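Local coordinates for Lmo1340 protein (Listeria monocytogenes, PDB 4NLM) that is of unknown function but folds as a YqgU-like six-bladed beta propeller and is probably a lipoprotein displayed on the bacterial surface, at residues Thr138-Asp143 against Lys148-Thr153; Met116-Leu121 against Trp165-Asp170; Lys343-Asp346 against Lys351-Asn354. One frame throughout, in Å; residues are numbered along the deposited sequence.

Contact 1 of 3, residues Thr138-Asp143 against Lys148-Thr153; sequences TFYWND and KIMFVT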
loop_
_atom_site.group_PDB
_atom_site.type_symbol
_atom_site.label_atom_id
_atom_site.label_comp_id
_atom_site.label_asym_id
_atom_site.label_seq_id
_atom_site.Cartn_x
_atom_site.Cartn_y
_atom_site.Cartn_z
ATOM N N THR A 138 7.946 -4.370 -8.119
ATOM C CA THR A 138 7.139 -3.524 -7.247
ATOM C C THR A 138 6.321 -2.607 -8.153
ATOM O O THR A 138 6.882 -1.966 -9.049
ATOM C CB THR A 138 8.006 -2.692 -6.269
ATOM O OG1 THR A 138 8.867 -3.565 -5.554
ATOM C CG2 THR A 138 7.150 -1.899 -5.295
ATOM N N PHE A 139 5.011 -2.488 -7.904
ATOM C CA PHE A 139 4.113 -1.787 -8.781
ATOM C C PHE A 139 3.543 -0.516 -8.186
ATOM O O PHE A 139 3.155 -0.527 -7.022
ATOM C CB PHE A 139 2.934 -2.684 -9.173
ATOM C CG PHE A 139 3.300 -3.910 -9.947
ATOM C CD1 PHE A 139 3.635 -5.079 -9.282
ATOM C CD2 PHE A 139 3.290 -3.919 -11.330
ATOM C CE1 PHE A 139 3.968 -6.223 -9.977
ATOM C CE2 PHE A 139 3.627 -5.076 -12.015
ATOM C CZ PHE A 139 3.962 -6.239 -11.342
ATOM N N TYR A 140 3.394 0.547 -8.998
ATOM C CA TYR A 140 2.872 1.848 -8.586
ATOM C C TYR A 140 1.804 2.250 -9.579
ATOM O O TYR A 140 2.113 2.604 -10.725
ATOM C CB TYR A 140 3.997 2.871 -8.556
ATOM C CG TYR A 140 5.070 2.506 -7.567
ATOM C CD1 TYR A 140 4.971 2.871 -6.247
ATOM C CD2 TYR A 140 6.147 1.740 -7.936
ATOM C CE1 TYR A 140 5.928 2.538 -5.322
ATOM C CE2 TYR A 140 7.106 1.373 -7.012
ATOM C CZ TYR A 140 6.991 1.799 -5.711
ATOM O OH TYR A 140 7.918 1.460 -4.766
ATOM N N TRP A 141 0.558 2.214 -9.149
ATOM C CA TRP A 141 -0.564 2.515 -10.044
ATOM C C TRP A 141 -0.854 4.016 -9.990
ATOM O O TRP A 141 -1.082 4.538 -8.920
ATOM C CB TRP A 141 -1.793 1.735 -9.596
ATOM C CG TRP A 141 -2.771 1.402 -10.687
ATOM C CD1 TRP A 141 -3.155 2.170 -11.737
ATOM C CD2 TRP A 141 -3.457 0.147 -10.818
ATOM N NE1 TRP A 141 -4.041 1.488 -12.488
ATOM C CE2 TRP A 141 -4.242 0.238 -11.969
ATOM C CE3 TRP A 141 -3.483 -1.045 -10.055
ATOM C CZ2 TRP A 141 -5.026 -0.798 -12.415
ATOM C CZ3 TRP A 141 -4.286 -2.046 -10.476
ATOM C CH2 TRP A 141 -5.012 -1.946 -11.662
ATOM N N ASN A 142 -0.893 4.705 -11.125
ATOM C CA ASN A 142 -1.107 6.146 -11.192
ATOM C C ASN A 142 -2.537 6.502 -10.829
ATOM O O ASN A 142 -3.458 6.079 -11.481
ATOM C CB ASN A 142 -0.713 6.595 -12.605
ATOM C CG ASN A 142 -0.662 8.099 -12.780
ATOM O OD1 ASN A 142 -1.511 8.842 -12.295
ATOM N ND2 ASN A 142 0.326 8.548 -13.509
ATOM N N ASP A 143 -2.689 7.245 -9.742
ATOM C CA ASP A 143 -4.005 7.623 -9.262
ATOM C C ASP A 143 -4.711 8.610 -10.201
ATOM O O ASP A 143 -5.924 8.555 -10.347
ATOM C CB ASP A 143 -3.931 8.248 -7.857
ATOM C CG ASP A 143 -3.455 7.269 -6.769
ATOM O OD1 ASP A 143 -3.472 6.049 -6.979
ATOM O OD2 ASP A 143 -3.059 7.718 -5.667
ATOM N N LYS A 148 -2.055 4.020 -16.404
ATOM C CA LYS A 148 -0.610 3.883 -16.279
ATOM C C LYS A 148 -0.185 3.176 -14.991
ATOM O O LYS A 148 -0.603 3.576 -13.891
ATOM C CB LYS A 148 0.052 5.247 -16.226
ATOM C CG LYS A 148 -0.213 6.102 -17.432
ATOM C CD LYS A 148 0.546 7.406 -17.333
ATOM C CE LYS A 148 0.013 8.360 -18.395
ATOM N NZ LYS A 148 0.838 9.590 -18.447
ATOM N N ILE A 149 0.659 2.153 -15.137
ATOM C CA ILE A 149 1.239 1.445 -14.015
ATOM C C ILE A 149 2.735 1.463 -14.208
ATOM O O ILE A 149 3.276 0.952 -15.213
ATOM C CB ILE A 149 0.711 0.013 -13.892
ATOM C CG1 ILE A 149 -0.809 0.008 -13.730
ATOM C CG2 ILE A 149 1.325 -0.692 -12.683
ATOM C CD1 ILE A 149 -1.409 -1.382 -13.719
HETATM N N MSE A 150 3.431 2.040 -13.245
HETATM C CA MSE A 150 4.875 2.059 -13.265
HETATM C C MSE A 150 5.360 0.905 -12.402
HETATM O O MSE A 150 4.730 0.547 -11.407
HETATM C CB MSE A 150 5.325 3.410 -12.704
HETATM C CG MSE A 150 6.797 3.581 -12.373
HETATM SE SE MSE A 150 7.089 5.492 -12.014
HETATM C CE MSE A 150 6.170 5.724 -10.279
ATOM N N PHE A 151 6.489 0.305 -12.738
ATOM C CA PHE A 151 7.019 -0.780 -11.955
ATOM C C PHE A 151 8.517 -0.841 -11.998
ATOM O O PHE A 151 9.171 -0.494 -13.001
ATOM C CB PHE A 151 6.364 -2.110 -12.336
ATOM C CG PHE A 151 6.431 -2.445 -13.779
ATOM C CD1 PHE A 151 7.483 -3.196 -14.247
ATOM C CD2 PHE A 151 5.424 -2.090 -14.646
ATOM C CE1 PHE A 151 7.600 -3.533 -15.577
ATOM C CE2 PHE A 151 5.519 -2.437 -15.988
ATOM C CZ PHE A 151 6.604 -3.151 -16.446
ATOM N N VAL A 152 9.035 -1.274 -10.855
ATOM C CA VAL A 152 10.442 -1.480 -10.639
ATOM C C VAL A 152 10.708 -2.978 -10.697
ATOM O O VAL A 152 10.112 -3.740 -9.920
ATOM C CB VAL A 152 10.868 -0.908 -9.275
ATOM C CG1 VAL A 152 12.368 -1.085 -9.083
ATOM C CG2 VAL A 152 10.469 0.558 -9.169
ATOM N N THR A 153 11.592 -3.385 -11.603
ATOM C CA THR A 153 11.994 -4.785 -11.720
ATOM C C THR A 153 13.435 -4.963 -11.287
ATOM O O THR A 153 14.298 -4.133 -11.580
ATOM C CB THR A 153 11.848 -5.303 -13.161
ATOM O OG1 THR A 153 12.474 -4.393 -14.076
ATOM C CG2 THR A 153 10.402 -5.447 -13.534
#
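K148 meets N142 where an antiparallel beta hairpin opens, the pairing of strands 137-141 and 148-155 that begins one four-stranded blade of the propeller. The two side chains run alongside each other from CB onward, and N142 N donates to K148 O at 3.0 Å. K148 NZ and N142 ND2 turn to the next blade, the first in a salt bridge with D187, the second donating to the carbonyl of G186, whereas N142 OD1 accepts from S145 N within the hairpin loop and ties the turn to the strand end.

I149 lies on the opposite sheet face, shared with F139, W141 and F151. With CG1 anti to the carbonyl carbon (chi1 -59°), its longer branch rises over one face of the W141 indole. CG1 sits 3.7 Å from the centroid of the five-membered ring, almost on the ring normal, and I149 CD1 continues to W141 CE2 at 3.7 Å. The other branch reaches the rim of the F139 ring, close to its plane. The indole is also tethered through NE1 to the carbonyl of P146.

M150 returns to the face of Y140 and exchanges two backbone bonds with it. Its chain, bent at chi3 (71°), brings CE back beside Y140 CB at 4.0 Å.

F151 and F139 form a non-hydrogen-bonded pair, with ring planes inclined at 45° and centroids 5.8 Å apart. Between these two side chains, the nearest atoms are F151 CB and F139 CD2, 3.7 Å apart; Y106 meets F139 edge-to-face from the preceding blade.

V152 closes the ladder with paired backbone bonds to T138, while its CG2 methyl lies 4.1 Å from Y140 CE2.

Contact 2 of 3, residues Met116-Leu121 against Trp165-Asp170; sequences MRIIAL and WDYTLD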
loop_
_atom_site.group_PDB
_atom_site.type_symbol
_atom_site.label_atom_id
_atom_site.label_comp_id
_atom_site.label_asym_id
_atom_site.label_seq_id
_atom_site.Cartn_x
_atom_site.Cartn_y
_atom_site.Cartn_z
HETATM N N MSE A 116 1.543 -9.962 -16.518
HETATM C CA MSE A 116 0.834 -8.909 -15.794
HETATM C C MSE A 116 -0.470 -8.748 -16.523
HETATM O O MSE A 116 -0.475 -8.499 -17.728
HETATM C CB MSE A 116 1.509 -7.570 -15.798
HETATM C CG MSE A 116 2.887 -7.431 -15.263
HETATM SE SE MSE A 116 3.591 -5.651 -15.826
HETATM C CE MSE A 116 5.232 -6.240 -14.935
ATOM N N ARG A 117 -1.574 -8.935 -15.806
ATOM C CA ARG A 117 -2.911 -8.777 -16.348
ATOM C C ARG A 117 -3.712 -7.726 -15.613
ATOM O O ARG A 117 -3.602 -7.625 -14.380
ATOM C CB ARG A 117 -3.720 -10.060 -16.221
ATOM C CG ARG A 117 -3.208 -11.223 -17.032
ATOM C CD ARG A 117 -4.108 -12.427 -16.837
ATOM N NE ARG A 117 -3.680 -13.559 -17.645
ATOM C CZ ARG A 117 -2.818 -14.486 -17.241
ATOM N NH1 ARG A 117 -2.489 -15.488 -18.048
ATOM N NH2 ARG A 117 -2.291 -14.417 -16.025
ATOM N N ILE A 118 -4.523 -6.972 -16.356
ATOM C CA ILE A 118 -5.479 -6.070 -15.761
ATOM C C ILE A 118 -6.843 -6.746 -15.939
ATOM O O ILE A 118 -7.221 -7.098 -17.064
ATOM C CB ILE A 118 -5.497 -4.699 -16.444
ATOM C CG1 ILE A 118 -4.095 -4.093 -16.469
ATOM C CG2 ILE A 118 -6.517 -3.774 -15.777
ATOM C CD1 ILE A 118 -3.438 -3.920 -15.127
ATOM N N ILE A 119 -7.558 -6.933 -14.833
ATOM C CA ILE A 119 -8.819 -7.634 -14.827
ATOM C C ILE A 119 -9.918 -6.729 -14.335
ATOM O O ILE A 119 -9.771 -6.086 -13.293
ATOM C CB ILE A 119 -8.721 -8.836 -13.892
ATOM C CG1 ILE A 119 -7.653 -9.810 -14.429
ATOM C CG2 ILE A 119 -10.055 -9.556 -13.732
ATOM C CD1 ILE A 119 -7.111 -10.800 -13.442
ATOM N N ALA A 120 -11.028 -6.679 -15.072
ATOM C CA ALA A 120 -12.157 -5.845 -14.652
ATOM C C ALA A 120 -12.900 -6.471 -13.494
ATOM O O ALA A 120 -13.260 -7.637 -13.539
ATOM C CB ALA A 120 -13.115 -5.588 -15.814
ATOM N N LEU A 121 -13.152 -5.673 -12.465
ATOM C CA LEU A 121 -13.868 -6.183 -11.311
ATOM C C LEU A 121 -15.315 -6.541 -11.590
ATOM O O LEU A 121 -15.849 -7.467 -10.969
ATOM C CB LEU A 121 -13.807 -5.164 -10.177
ATOM C CG LEU A 121 -12.440 -5.116 -9.479
ATOM C CD1 LEU A 121 -12.270 -3.819 -8.715
ATOM C CD2 LEU A 121 -12.311 -6.333 -8.577
ATOM N N TRP A 165 3.999 1.231 -17.937
ATOM C CA TRP A 165 3.107 0.569 -18.843
ATOM C C TRP A 165 1.779 1.266 -18.944
ATOM O O TRP A 165 1.087 1.328 -17.931
ATOM C CB TRP A 165 2.891 -0.859 -18.358
ATOM C CG TRP A 165 2.018 -1.731 -19.234
ATOM C CD1 TRP A 165 1.968 -1.749 -20.596
ATOM C CD2 TRP A 165 1.122 -2.773 -18.787
ATOM N NE1 TRP A 165 1.110 -2.745 -21.037
ATOM C CE2 TRP A 165 0.580 -3.386 -19.946
ATOM C CE3 TRP A 165 0.733 -3.248 -17.526
ATOM C CZ2 TRP A 165 -0.348 -4.416 -19.874
ATOM C CZ3 TRP A 165 -0.178 -4.299 -17.465
ATOM C CH2 TRP A 165 -0.697 -4.877 -18.627
ATOM N N ASP A 166 1.478 1.837 -20.117
ATOM C CA ASP A 166 0.146 2.365 -20.371
ATOM C C ASP A 166 -0.580 1.199 -20.997
ATOM O O ASP A 166 -0.374 0.884 -22.183
ATOM C CB ASP A 166 0.133 3.571 -21.302
ATOM C CG ASP A 166 -1.244 4.128 -21.458
ATOM O OD1 ASP A 166 -2.216 3.318 -21.492
ATOM O OD2 ASP A 166 -1.381 5.361 -21.508
ATOM N N TYR A 167 -1.376 0.514 -20.189
ATOM C CA TYR A 167 -1.968 -0.734 -20.653
ATOM C C TYR A 167 -3.107 -0.533 -21.634
ATOM O O TYR A 167 -3.499 -1.464 -22.318
ATOM C CB TYR A 167 -2.392 -1.619 -19.478
ATOM C CG TYR A 167 -3.459 -1.033 -18.592
ATOM C CD1 TYR A 167 -4.789 -1.094 -18.953
ATOM C CD2 TYR A 167 -3.134 -0.495 -17.340
ATOM C CE1 TYR A 167 -5.783 -0.575 -18.105
ATOM C CE2 TYR A 167 -4.102 0.003 -16.493
ATOM C CZ TYR A 167 -5.427 -0.023 -16.876
ATOM O OH TYR A 167 -6.380 0.488 -16.022
ATOM N N THR A 168 -3.632 0.681 -21.703
ATOM C CA THR A 168 -4.694 1.010 -22.647
ATOM C C THR A 168 -4.126 1.274 -24.038
ATOM O O THR A 168 -4.832 1.104 -25.031
ATOM C CB THR A 168 -5.569 2.177 -22.148
ATOM O OG1 THR A 168 -4.847 3.414 -22.181
ATOM C CG2 THR A 168 -6.147 1.936 -20.778
ATOM N N LEU A 169 -2.859 1.674 -24.100
ATOM C CA LEU A 169 -2.208 1.981 -25.370
ATOM C C LEU A 169 -1.109 0.998 -25.753
ATOM O O LEU A 169 -0.427 1.194 -26.757
ATOM C CB LEU A 169 -1.634 3.397 -25.314
ATOM C CG LEU A 169 -2.705 4.483 -25.132
ATOM C CD1 LEU A 169 -2.055 5.856 -25.094
ATOM C CD2 LEU A 169 -3.772 4.411 -26.226
ATOM N N ASP A 170 -0.947 -0.065 -24.973
ATOM C CA ASP A 170 0.095 -1.060 -25.213
ATOM C C ASP A 170 1.448 -0.382 -25.371
ATOM O O ASP A 170 2.230 -0.748 -26.260
ATOM C CB ASP A 170 -0.223 -1.898 -26.455
ATOM C CG ASP A 170 -1.557 -2.586 -26.356
ATOM O OD1 ASP A 170 -1.805 -3.235 -25.328
ATOM O OD2 ASP A 170 -2.354 -2.488 -27.314
#
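M116 brings its backbone carbonyl and side chain to the indole of W165, so that strand 114-120 of one propeller blade packs against the end of strand 159-166 in the next. M116 CB touches W165 CZ3 at 4.0 Å, and the carbonyl oxygen of M116 lies 3.7 Å from W165 CH2. Farther out the selenomethionine chain is extended and runs antiparallel alongside the indole. Its SE makes an oblique Met-aromatic contact, 4.8 Å from the centroid of the six-membered ring.

I118 fits against both aromatic residues. CD1 reaches W165 CZ3 at 4.0 Å, whereas CG1 stands over one face of the Y167 ring, 3.8 Å from its centroid and 12° off the normal, in a CH-pi contact. CG2 covers the same phenol nearer its CE1 and CZ atoms. Y167 has CG between its backbone N and carbonyl carbon; this chi1 of 63° swings the ring toward I118, with one face against it, and Y167 CB lies over the centre of the W165 indole. I149 and F151 of strand 148-155 adjoin the cluster.

No hydrogen bond links the two segments, so this buried apolar patch between the blades probably relies on dispersion and CH-pi contacts.

Contact 3 of 3, residues Lys343-Asp346 against Lys351-Asn354; sequences KVID and KMYN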
loop_
_atom_site.group_PDB
_atom_site.type_symbol
_atom_site.label_atom_id
_atom_site.label_comp_id
_atom_site.label_asym_id
_atom_site.label_seq_id
_atom_site.Cartn_x
_atom_site.Cartn_y
_atom_site.Cartn_z
ATOM N N LYS A 343 -9.275 -8.435 9.947
ATOM C CA LYS A 343 -10.046 -7.691 10.941
ATOM C C LYS A 343 -10.389 -6.304 10.411
ATOM O O LYS A 343 -9.723 -5.784 9.522
ATOM C CB LYS A 343 -9.301 -7.615 12.289
ATOM C CG LYS A 343 -9.073 -8.980 12.896
ATOM C CD LYS A 343 -8.439 -9.000 14.284
ATOM C CE LYS A 343 -8.021 -10.416 14.716
ATOM N NZ LYS A 343 -9.054 -11.427 14.363
ATOM N N VAL A 344 -11.433 -5.732 10.999
ATOM C CA VAL A 344 -11.872 -4.391 10.680
ATOM C C VAL A 344 -11.975 -3.575 11.954
ATOM O O VAL A 344 -12.555 -4.033 12.935
ATOM C CB VAL A 344 -13.247 -4.378 9.976
ATOM C CG1 VAL A 344 -13.774 -2.957 9.779
ATOM C CG2 VAL A 344 -13.149 -5.080 8.645
ATOM N N ILE A 345 -11.366 -2.401 11.950
ATOM C CA ILE A 345 -11.504 -1.453 13.041
ATOM C C ILE A 345 -12.438 -0.329 12.622
ATOM O O ILE A 345 -12.319 0.245 11.529
ATOM C CB ILE A 345 -10.148 -0.808 13.370
ATOM C CG1 ILE A 345 -9.103 -1.878 13.705
ATOM C CG2 ILE A 345 -10.322 0.243 14.468
ATOM C CD1 ILE A 345 -7.710 -1.322 13.866
ATOM N N ASP A 346 -13.409 0.007 13.473
ATOM C CA ASP A 346 -14.264 1.164 13.241
ATOM C C ASP A 346 -13.597 2.318 13.996
ATOM O O ASP A 346 -13.587 2.346 15.220
ATOM C CB ASP A 346 -15.682 0.865 13.729
ATOM C CG ASP A 346 -16.649 1.979 13.483
ATOM O OD1 ASP A 346 -16.223 3.146 13.472
ATOM O OD2 ASP A 346 -17.846 1.657 13.320
ATOM N N LYS A 351 -14.458 0.052 17.963
ATOM C CA LYS A 351 -14.757 -1.375 17.927
ATOM C C LYS A 351 -14.005 -2.110 16.837
ATOM O O LYS A 351 -13.761 -1.580 15.759
ATOM C CB LYS A 351 -16.250 -1.628 17.739
ATOM C CG LYS A 351 -17.079 -1.291 18.954
ATOM C CD LYS A 351 -18.542 -1.690 18.782
ATOM C CE LYS A 351 -18.755 -3.191 18.663
ATOM N NZ LYS A 351 -18.227 -3.965 19.819
HETATM N N MSE A 352 -13.666 -3.354 17.136
HETATM C CA MSE A 352 -12.941 -4.222 16.204
HETATM C C MSE A 352 -13.819 -5.406 15.889
HETATM O O MSE A 352 -14.593 -5.864 16.745
HETATM C CB MSE A 352 -11.602 -4.615 16.809
HETATM C CG MSE A 352 -10.733 -5.385 15.822
HETATM SE SE MSE A 352 -8.855 -5.400 16.441
HETATM C CE MSE A 352 -8.596 -3.489 16.838
ATOM N N TYR A 353 -13.708 -5.902 14.658
ATOM C CA TYR A 353 -14.509 -7.007 14.164
ATOM C C TYR A 353 -13.658 -7.993 13.411
ATOM O O TYR A 353 -12.755 -7.616 12.688
ATOM C CB TYR A 353 -15.559 -6.495 13.203
ATOM C CG TYR A 353 -16.444 -5.449 13.804
ATOM C CD1 TYR A 353 -16.100 -4.104 13.748
ATOM C CD2 TYR A 353 -17.628 -5.804 14.413
ATOM C CE1 TYR A 353 -16.917 -3.139 14.314
ATOM C CE2 TYR A 353 -18.440 -4.859 14.999
ATOM C CZ TYR A 353 -18.095 -3.525 14.934
ATOM O OH TYR A 353 -18.930 -2.598 15.519
ATOM N N ASN A 354 -13.969 -9.264 13.557
ATOM C CA ASN A 354 -13.312 -10.293 12.780
ATOM C C ASN A 354 -14.083 -10.422 11.480
ATOM O O ASN A 354 -15.271 -10.701 11.464
ATOM C CB ASN A 354 -13.359 -11.613 13.531
ATOM C CG ASN A 354 -12.512 -11.606 14.787
ATOM O OD1 ASN A 354 -11.455 -10.996 14.837
ATOM N ND2 ASN A 354 -12.970 -12.314 15.808
HETATM O O HOH W 1 -18.802 -0.051 15.427
#
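K343 lies against N354 at one end of an antiparallel beta hairpin formed by strands 343-346 and 352-357. The two side chains run alongside each other, and a bend at chi4 (-42°) brings K343 NZ to 2.5 Å from N354 OD1; this is shorter than a normal hydrogen bond, so the exact geometry of these ends is doubtful. On the same face, I345 packs beside M352; in the conformer modelled here, the selenomethionine methyl M352 CE lies 3.6 Å from I345 CG1.

On the other face, V344 and Y353 form a hydrogen-bonded pair, and Y353 presents the edge of its ring to V344 O, with CD1 at 3.6 Å. D346 N adds a nearly linear bond of 2.8 Å to K351 O, completing the backbone ladder.

Beyond this first shell, backbone bonds join K343 to Y337 and I345 to V335, continuing the sheet into strand 334-337. Strand 352-357 also pairs, in parallel, with N-terminal strand 40-41, bringing the chain ends together. D346 OD1 draws in the loop by accepting from K348 N, and Y353 OH bonds to E36. A water bridges D346 and Y353, donating to Y353 OH at 2.6 Å and to D346 OD2 at 2.9 Å.

From the N terminus, the first segment reached is strand 114-120, the earlier half of contact 2. Before strand 159-166 arrives to complete that contact, contact 1 opens and closes as a short hairpin, so it lies wholly within the longer loop. The two touch: strands 148-155 and 159-166 are sheet neighbours, and I149 and F139 of contact 1 pack on I118 and M116 of contact 2. Contact 1 pairs the first two strands of a blade that contact 2 packs against the preceding one. Contact 3 follows much later as a separate hairpin across the propeller, its centre about 30 Å from that of contact 1, in a sheet that also includes N-terminal strand 40-41.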